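Local coordinates for protein xyloglucanase (Paenibacillus pabuli, PDB 2JEP) that probably hydrolyses xyloglucan of the plant cell wall, as a family 5 glycoside hydrolase built on a TIM barrel, at residues Glu178-Glu182 with Ile261-Tyr265; Ile231-Val235 with Gln304-Met308; His264-Pro268 with Tyr300-Phe305. All blocks are in the same frame, centred on the assembly; numbering follows the deposited sequence. Where two conformers were deposited one is given.

Interaction 1 of 3, residues Glu178-Glu182 with Ile261-Tyr265; sequences ESMNE and ISAHY
Glu178 ends a barrel strand and Ser179-Glu182 continue as loop; Ile261-Tyr265 are extended, in strand 259-265. CA atoms of Glu178 and Ser262 lie 8.4 Å apart, those of Glu182 and His264 8.6 Å, so side chains and water bridge the gap. The direct bond is His-carboxylate: His264 (chi1 m) gives ND1 to Glu182 OE2 at 2.7 Å, nearly straight. Also at the ring edge, Asn181 OD1 approaches His264 CE1 to 3.1 Å; OD1 is itself hydrogen-bonded to Arg87, which salt-bridges Glu178. Strands 175-178 and 259-265, fourth and sixth of the (beta/alpha)8 barrel, flank strand 222-225, and Asn181-Glu182 matches the Asn-Glu pair after strand four in family 5, consistent with Glu182 being the acid/base. Water completes the network. Water 1 bonds Glu178 OE2, Ser262 OG and His264 NE2, each at 2.8 Å. Water 2 lies 2.7 Å from both Glu178 OE2 and Ser262 OG and 3.0 Å from Asn181 O. The extended tt rotamer of Glu178 carries its carboxylate to both waters.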
loop_
_atom_site.group_PDB
_atom_site.type_symbol
_atom_site.label_atom_id
_atom_site.label_comp_id
_atom_site.label_asym_id
_atom_site.label_seq_id
_atom_site.Cartn_x
_atom_site.Cartn_y
_atom_site.Cartn_z
ATOM N N GLU A 178 -5.141 -7.103 -0.294
ATOM C CA GLU A 178 -5.300 -5.837 -1.017
ATOM C C GLU A 178 -5.377 -6.179 -2.515
ATOM O O GLU A 178 -4.496 -6.841 -3.067
ATOM C CB GLU A 178 -4.090 -4.937 -0.717
ATOM C CG GLU A 178 -4.062 -3.632 -1.424
ATOM C CD GLU A 178 -2.811 -2.834 -1.142
ATOM O OE1 GLU A 178 -1.882 -3.374 -0.522
ATOM O OE2 GLU A 178 -2.761 -1.645 -1.535
ATOM N N SER A 179 -6.468 -5.728 -3.145
ATOM C CA SER A 179 -6.818 -6.226 -4.468
ATOM C C SER A 179 -5.771 -5.989 -5.536
ATOM O O SER A 179 -5.583 -6.813 -6.434
ATOM C CB SER A 179 -8.112 -5.582 -4.906
ATOM O OG SER A 179 -7.992 -4.167 -4.969
ATOM N N MET A 180 -5.122 -4.833 -5.429
ATOM C CA MET A 180 -4.147 -4.383 -6.418
ATOM C C MET A 180 -3.534 -3.120 -5.838
ATOM O O MET A 180 -3.882 -2.726 -4.719
ATOM C CB MET A 180 -4.824 -4.165 -7.784
ATOM C CG MET A 180 -5.984 -3.209 -7.730
ATOM S SD MET A 180 -7.207 -3.515 -9.041
ATOM C CE MET A 180 -8.369 -2.200 -8.737
ATOM N N ASN A 181 -2.587 -2.540 -6.563
ATOM C CA ASN A 181 -1.793 -1.446 -6.032
ATOM C C ASN A 181 -2.251 -0.110 -6.610
ATOM O O ASN A 181 -3.299 0.407 -6.186
ATOM C CB ASN A 181 -0.293 -1.761 -6.230
ATOM C CG ASN A 181 0.616 -0.668 -5.730
ATOM O OD1 ASN A 181 0.392 -0.155 -4.631
ATOM N ND2 ASN A 181 1.633 -0.303 -6.523
ATOM N N GLU A 182 -1.499 0.425 -7.563
ATOM C CA GLU A 182 -1.777 1.712 -8.201
ATOM C C GLU A 182 -2.159 1.436 -9.646
ATOM O O GLU A 182 -1.312 1.106 -10.478
ATOM C CB GLU A 182 -0.543 2.617 -8.156
ATOM C CG GLU A 182 -0.124 2.956 -6.747
ATOM C CD GLU A 182 1.148 3.794 -6.654
ATOM O OE1 GLU A 182 1.896 3.910 -7.662
ATOM O OE2 GLU A 182 1.408 4.336 -5.544
ATOM N N ILE A 261 -10.538 0.966 2.365
ATOM C CA ILE A 261 -10.216 1.743 1.169
ATOM C C ILE A 261 -8.773 2.234 1.235
ATOM O O ILE A 261 -8.331 2.762 2.248
ATOM C CB ILE A 261 -11.148 2.956 1.014
ATOM C CG1 ILE A 261 -12.629 2.548 1.118
ATOM C CG2 ILE A 261 -10.919 3.665 -0.313
ATOM C CD1 ILE A 261 -13.084 1.484 0.106
ATOM N N SER A 262 -8.046 2.015 0.136
ATOM C CA SER A 262 -6.641 2.396 0.018
ATOM C C SER A 262 -6.457 3.719 -0.685
ATOM O O SER A 262 -7.135 3.961 -1.659
ATOM C CB SER A 262 -5.938 1.343 -0.812
ATOM O OG SER A 262 -4.649 1.739 -1.208
ATOM N N ALA A 263 -5.533 4.550 -0.185
ATOM C CA ALA A 263 -4.989 5.675 -0.956
ATOM C C ALA A 263 -3.518 5.793 -0.583
ATOM O O ALA A 263 -3.087 5.275 0.477
ATOM C CB ALA A 263 -5.747 7.017 -0.671
ATOM N N HIS A 264 -2.739 6.416 -1.475
ATOM C CA HIS A 264 -1.324 6.687 -1.239
ATOM C C HIS A 264 -1.094 8.190 -1.214
ATOM O O HIS A 264 -1.847 8.922 -1.830
ATOM C CB HIS A 264 -0.457 6.036 -2.322
ATOM C CG HIS A 264 -0.487 4.537 -2.305
ATOM N ND1 HIS A 264 0.073 3.759 -3.299
ATOM C CD2 HIS A 264 -1.090 3.677 -1.446
ATOM C CE1 HIS A 264 -0.137 2.478 -3.009
ATOM N NE2 HIS A 264 -0.832 2.396 -1.885
ATOM N N TYR A 265 -0.057 8.635 -0.514
ATOM C CA TYR A 265 0.135 10.068 -0.322
ATOM C C TYR A 265 1.605 10.448 -0.366
ATOM O O TYR A 265 2.381 10.055 0.506
ATOM C CB TYR A 265 -0.458 10.505 1.012
ATOM C CG TYR A 265 -0.616 12.000 1.147
ATOM C CD1 TYR A 265 -1.673 12.646 0.536
ATOM C CD2 TYR A 265 0.321 12.783 1.827
ATOM C CE1 TYR A 265 -1.811 14.025 0.644
ATOM C CE2 TYR A 265 0.175 14.148 1.927
ATOM C CZ TYR A 265 -0.891 14.756 1.337
ATOM O OH TYR A 265 -1.071 16.127 1.420
HETATM O O HOH W 1 -2.283 0.725 -0.221
HETATM O O HOH W 2 -3.832 0.149 -3.236
#

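Interaction 2 of 3, residues Ile231-Val235 with Gln304-Met308; sequences IDYTV and QFKSM
Both segments are helical: Ile231-Val235 form one short helix, Gln304-Met308 part of the longer helix 298-313. Their local axes run in roughly the same direction, crossing at 27° with a closest approach of 9.9 Å. Ile231 pairs with Gln304 (CA to CA 6.9 Å) and Val235 with Met308 (6.5 Å), one helical turn further along each. Ile231, rotamer mt, is a knob in the hole formed by Gln304, Phe305, Ser307 and Met308: its CG1 lies 3.8 Å from Met308 CG, its CD1 4.0 Å from Phe305 CD1 and its CG2 3.3 Å from Ser307 OG. A turn later Val235 CG1 meets Met308 SD at 3.4 Å. Polar groups line one flank of this apolar seam. Gln304, its chain folded back (mm), donates NE2 to Asp232 OD1 at 2.9 Å, while water 3 joins its OE1 (2.7 Å) to Asp232 N (2.9 Å). Water 4 gives its protons to Asp232 OD1 (2.7 Å) and Ser307 OG (2.8 Å); that hydroxyl, at chi1 p, donates to Gln304 O at 2.7 Å. Ile231 and Met308 also touch Ala263 of strand 259-265, so the pair covers the outside of that strand, as the helical layer wraps the strands of a (beta/alpha)8 barrel.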
loop_
_atom_site.group_PDB
_atom_site.type_symbol
_atom_site.label_atom_id
_atom_site.label_comp_id
_atom_site.label_asym_id
_atom_site.label_seq_id
_atom_site.Cartn_x
_atom_site.Cartn_y
_atom_site.Cartn_z
ATOM N N ILE A 231 -6.374 10.269 -3.811
ATOM C CA ILE A 231 -7.498 10.687 -2.962
ATOM C C ILE A 231 -8.590 11.425 -3.747
ATOM O O ILE A 231 -9.756 11.045 -3.702
ATOM C CB ILE A 231 -7.002 11.532 -1.768
ATOM C CG1 ILE A 231 -6.275 10.616 -0.754
ATOM C CG2 ILE A 231 -8.159 12.272 -1.095
ATOM C CD1 ILE A 231 -5.563 11.354 0.394
ATOM N N ASP A 232 -8.210 12.456 -4.479
ATOM C CA ASP A 232 -9.222 13.258 -5.183
ATOM C C ASP A 232 -10.024 12.415 -6.162
ATOM O O ASP A 232 -11.247 12.572 -6.281
ATOM C CB ASP A 232 -8.566 14.365 -5.964
ATOM C CG ASP A 232 -8.097 15.528 -5.093
ATOM O OD1 ASP A 232 -8.422 15.586 -3.896
ATOM O OD2 ASP A 232 -7.422 16.398 -5.677
ATOM N N TYR A 233 -9.356 11.518 -6.868
ATOM C CA TYR A 233 -10.058 10.703 -7.866
ATOM C C TYR A 233 -10.849 9.539 -7.264
ATOM O O TYR A 233 -11.617 8.901 -7.978
ATOM C CB TYR A 233 -9.094 10.190 -8.947
ATOM C CG TYR A 233 -8.486 11.272 -9.821
ATOM C CD1 TYR A 233 -9.244 12.360 -10.240
ATOM C CD2 TYR A 233 -7.166 11.214 -10.222
ATOM C CE1 TYR A 233 -8.707 13.335 -11.046
ATOM C CE2 TYR A 233 -6.620 12.195 -11.035
ATOM C CZ TYR A 233 -7.398 13.249 -11.429
ATOM O OH TYR A 233 -6.855 14.243 -12.246
ATOM N N THR A 234 -10.650 9.271 -5.980
ATOM C CA THR A 234 -11.384 8.265 -5.235
ATOM C C THR A 234 -12.585 8.865 -4.504
ATOM O O THR A 234 -13.654 8.254 -4.460
ATOM C CB THR A 234 -10.445 7.518 -4.266
ATOM O OG1 THR A 234 -9.322 7.020 -5.004
ATOM C CG2 THR A 234 -11.141 6.383 -3.577
ATOM N N VAL A 235 -12.413 10.053 -3.927
ATOM C CA VAL A 235 -13.525 10.665 -3.194
ATOM C C VAL A 235 -14.439 11.503 -4.078
ATOM O O VAL A 235 -15.615 11.656 -3.755
ATOM C CB VAL A 235 -13.071 11.522 -1.979
ATOM C CG1 VAL A 235 -12.245 10.666 -1.018
ATOM C CG2 VAL A 235 -12.331 12.806 -2.430
ATOM N N GLN A 304 -7.107 17.023 2.363
ATOM C CA GLN A 304 -7.039 15.739 1.709
ATOM C C GLN A 304 -7.522 14.615 2.612
ATOM O O GLN A 304 -8.348 13.785 2.228
ATOM C CB GLN A 304 -5.607 15.478 1.239
ATOM C CG GLN A 304 -5.200 16.322 0.062
ATOM C CD GLN A 304 -5.775 15.822 -1.214
ATOM O OE1 GLN A 304 -5.403 14.727 -1.659
ATOM N NE2 GLN A 304 -6.687 16.576 -1.786
ATOM N N PHE A 305 -6.950 14.512 3.800
ATOM C CA PHE A 305 -7.307 13.401 4.673
ATOM C C PHE A 305 -8.723 13.554 5.203
ATOM O O PHE A 305 -9.454 12.550 5.320
ATOM C CB PHE A 305 -6.289 13.215 5.797
ATOM C CG PHE A 305 -5.005 12.514 5.385
ATOM C CD1 PHE A 305 -4.579 12.477 4.063
ATOM C CD2 PHE A 305 -4.213 11.904 6.344
ATOM C CE1 PHE A 305 -3.397 11.849 3.722
ATOM C CE2 PHE A 305 -3.013 11.278 6.012
ATOM C CZ PHE A 305 -2.617 11.251 4.688
ATOM N N LYS A 306 -9.161 14.784 5.465
ATOM C CA LYS A 306 -10.548 14.952 5.883
ATOM C C LYS A 306 -11.491 14.430 4.798
ATOM O O LYS A 306 -12.541 13.869 5.116
ATOM C CB LYS A 306 -10.873 16.403 6.216
ATOM C CG LYS A 306 -12.275 16.542 6.804
ATOM C CD LYS A 306 -12.519 17.944 7.332
ATOM C CE LYS A 306 -13.844 18.017 8.062
ATOM N NZ LYS A 306 -14.997 17.901 7.126
ATOM N N SER A 307 -11.131 14.576 3.528
ATOM C CA SER A 307 -12.035 14.135 2.466
ATOM C C SER A 307 -12.211 12.616 2.478
ATOM O O SER A 307 -13.309 12.119 2.193
ATOM C CB SER A 307 -11.594 14.657 1.108
ATOM O OG SER A 307 -10.486 13.966 0.553
ATOM N N MET A 308 -11.152 11.872 2.823
ATOM C CA MET A 308 -11.264 10.426 2.933
ATOM C C MET A 308 -12.105 10.031 4.145
ATOM O O MET A 308 -12.892 9.083 4.092
ATOM C CB MET A 308 -9.869 9.772 3.025
ATOM C CG MET A 308 -9.054 9.849 1.755
ATOM S SD MET A 308 -9.719 8.841 0.394
ATOM C CE MET A 308 -9.312 7.161 0.956
HETATM O O HOH W 3 -5.670 13.797 -4.231
HETATM O O HOH W 4 -10.167 15.484 -1.832
#

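Interaction 3 of 3, residues His264-Pro268 with Tyr300-Phe305; sequences HYYSP and YLESQF
The chain of His264-Pro268 leaves strand 259-265 extended, bends at Tyr266, is extended again at Ser267 and enters a cis peptide before Pro268, the N-cap of the next helix; Tyr300-Phe305 are regular helix, with Gln304 N to Tyr300 O at 2.9 Å and Phe305 N to Leu301 O at 3.0 Å. The nearest CA pair, Ser267 and Leu301, is 8.1 Å apart, a gap filled mainly by Tyr265, whose t rotamer lays its ring along the helix. Tyr300 comes first: Tyr265 OH sits at the edge of its ring, 3.3 Å from CD2, and Ser267 CB is 3.8 Å from its CE2. Water 5 spans Tyr300 OH (2.9 Å) and Ser267 OG (2.7 Å). Leu301 brings CD1 to 3.8 Å from Tyr265 CE2. Gln304 sets its CB 4.1 Å from Tyr265 CE1, while its NE2 is hydrogen-bonded to Asp232. Phe305 closes the series with a T-shaped stack, its edge against the Tyr265 face, centroids 5.1 Å apart and planes at 76°; CE1 is 3.7 Å from Tyr265 CD1. With no direct hydrogen bond across the segments, this packing on the outer face of the barrel's sheet rests on aromatic and apolar contact, plus one bridging water.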
loop_
_atom_site.group_PDB
_atom_site.type_symbol
_atom_site.label_atom_id
_atom_site.label_comp_id
_atom_site.label_asym_id
_atom_site.label_seq_id
_atom_site.Cartn_x
_atom_site.Cartn_y
_atom_site.Cartn_z
ATOM N N HIS A 264 -2.739 6.416 -1.475
ATOM C CA HIS A 264 -1.324 6.687 -1.239
ATOM C C HIS A 264 -1.094 8.190 -1.214
ATOM O O HIS A 264 -1.847 8.922 -1.830
ATOM C CB HIS A 264 -0.457 6.036 -2.322
ATOM C CG HIS A 264 -0.487 4.537 -2.305
ATOM N ND1 HIS A 264 0.073 3.759 -3.299
ATOM C CD2 HIS A 264 -1.090 3.677 -1.446
ATOM C CE1 HIS A 264 -0.137 2.478 -3.009
ATOM N NE2 HIS A 264 -0.832 2.396 -1.885
ATOM N N TYR A 265 -0.057 8.635 -0.514
ATOM C CA TYR A 265 0.135 10.068 -0.322
ATOM C C TYR A 265 1.605 10.448 -0.366
ATOM O O TYR A 265 2.381 10.055 0.506
ATOM C CB TYR A 265 -0.458 10.505 1.012
ATOM C CG TYR A 265 -0.616 12.000 1.147
ATOM C CD1 TYR A 265 -1.673 12.646 0.536
ATOM C CD2 TYR A 265 0.321 12.783 1.827
ATOM C CE1 TYR A 265 -1.811 14.025 0.644
ATOM C CE2 TYR A 265 0.175 14.148 1.927
ATOM C CZ TYR A 265 -0.891 14.756 1.337
ATOM O OH TYR A 265 -1.071 16.127 1.420
ATOM N N TYR A 266 1.964 11.232 -1.378
ATOM C CA TYR A 266 3.315 11.729 -1.558
ATOM C C TYR A 266 3.271 13.205 -1.987
ATOM O O TYR A 266 4.140 13.657 -2.738
ATOM C CB TYR A 266 4.044 10.914 -2.614
ATOM C CG TYR A 266 4.293 9.440 -2.305
ATOM C CD1 TYR A 266 5.382 9.050 -1.566
ATOM C CD2 TYR A 266 3.474 8.459 -2.810
ATOM C CE1 TYR A 266 5.670 7.717 -1.370
ATOM C CE2 TYR A 266 3.742 7.123 -2.613
ATOM C CZ TYR A 266 4.827 6.753 -1.871
ATOM O OH TYR A 266 5.183 5.433 -1.702
ATOM N N SER A 267 2.271 13.940 -1.514
ATOM C CA SER A 267 2.131 15.337 -1.913
ATOM C C SER A 267 2.746 16.270 -0.895
ATOM O O SER A 267 2.649 16.027 0.294
ATOM C CB SER A 267 0.663 15.705 -2.069
ATOM O OG SER A 267 0.042 14.962 -3.116
ATOM N N PRO A 268 3.364 17.365 -1.354
ATOM C CA PRO A 268 3.633 17.728 -2.727
ATOM C C PRO A 268 4.827 16.976 -3.269
ATOM O O PRO A 268 5.852 16.852 -2.602
ATOM C CB PRO A 268 3.927 19.237 -2.644
ATOM C CG PRO A 268 4.545 19.391 -1.281
ATOM C CD PRO A 268 3.928 18.348 -0.399
ATOM N N TYR A 300 -3.297 21.677 3.153
ATOM C CA TYR A 300 -3.620 20.719 2.091
ATOM C C TYR A 300 -3.736 19.307 2.626
ATOM O O TYR A 300 -4.677 18.575 2.316
ATOM C CB TYR A 300 -2.573 20.819 0.988
ATOM C CG TYR A 300 -2.851 19.917 -0.175
ATOM C CD1 TYR A 300 -3.782 20.263 -1.117
ATOM C CD2 TYR A 300 -2.170 18.737 -0.340
ATOM C CE1 TYR A 300 -4.041 19.439 -2.197
ATOM C CE2 TYR A 300 -2.430 17.889 -1.412
ATOM C CZ TYR A 300 -3.344 18.255 -2.345
ATOM O OH TYR A 300 -3.596 17.405 -3.400
ATOM N N LEU A 301 -2.794 18.923 3.479
ATOM C CA LEU A 301 -2.833 17.619 4.107
ATOM C C LEU A 301 -4.144 17.442 4.886
ATOM O O LEU A 301 -4.799 16.395 4.793
ATOM C CB LEU A 301 -1.617 17.466 5.018
ATOM C CG LEU A 301 -1.563 16.260 5.942
ATOM C CD1 LEU A 301 -1.629 14.932 5.168
ATOM C CD2 LEU A 301 -0.313 16.329 6.789
ATOM N N GLU A 302 -4.515 18.463 5.647
ATOM C CA GLU A 302 -5.798 18.445 6.364
ATOM C C GLU A 302 -7.000 18.215 5.445
ATOM O O GLU A 302 -7.839 17.344 5.722
ATOM C CB GLU A 302 -5.935 19.750 7.162
ATOM C CG GLU A 302 -7.338 20.059 7.685
ATOM C CD GLU A 302 -7.883 19.084 8.702
ATOM O OE1 GLU A 302 -7.093 18.470 9.470
ATOM O OE2 GLU A 302 -9.136 18.923 8.744
ATOM N N SER A 303 -7.102 18.995 4.376
ATOM C CA SER A 303 -8.221 18.885 3.428
ATOM C C SER A 303 -8.270 17.501 2.789
ATOM O O SER A 303 -9.328 16.887 2.644
ATOM C CB SER A 303 -8.072 19.936 2.317
ATOM O OG SER A 303 -9.144 19.862 1.381
ATOM N N GLN A 304 -7.107 17.023 2.363
ATOM C CA GLN A 304 -7.039 15.739 1.709
ATOM C C GLN A 304 -7.522 14.615 2.612
ATOM O O GLN A 304 -8.348 13.785 2.228
ATOM C CB GLN A 304 -5.607 15.478 1.239
ATOM C CG GLN A 304 -5.200 16.322 0.062
ATOM C CD GLN A 304 -5.775 15.822 -1.214
ATOM O OE1 GLN A 304 -5.403 14.727 -1.659
ATOM N NE2 GLN A 304 -6.687 16.576 -1.786
ATOM N N PHE A 305 -6.950 14.512 3.800
ATOM C CA PHE A 305 -7.307 13.401 4.673
ATOM C C PHE A 305 -8.723 13.554 5.203
ATOM O O PHE A 305 -9.454 12.550 5.320
ATOM C CB PHE A 305 -6.289 13.215 5.797
ATOM C CG PHE A 305 -5.005 12.514 5.385
ATOM C CD1 PHE A 305 -4.579 12.477 4.063
ATOM C CD2 PHE A 305 -4.213 11.904 6.344
ATOM C CE1 PHE A 305 -3.397 11.849 3.722
ATOM C CE2 PHE A 305 -3.013 11.278 6.012
ATOM C CZ PHE A 305 -2.617 11.251 4.688
HETATM O O HOH W 5 -1.408 16.360 -4.906
#

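Overall arrangement
Strand 259-265 of the eight-stranded parallel barrel ties the three contacts together. Along the chain come 178-182, 231-235, 261-268 and 300-308, so interactions 1 and 2 cross in sequence, while 2 and 3 end on the same helix, 298-313, and share Gln304 and Phe305. Interaction 1 is centred about 5 Å from the chain centre; its centre is about 13 Å from that of interaction 2 and about 15 Å from that of interaction 3; the centres of the last two are about 8 Å apart. His264 faces the probable active-site end of the barrel interior, whereas Ala263 and Tyr265 face the helices outside, so one strand joins the polar site to the apolar shell.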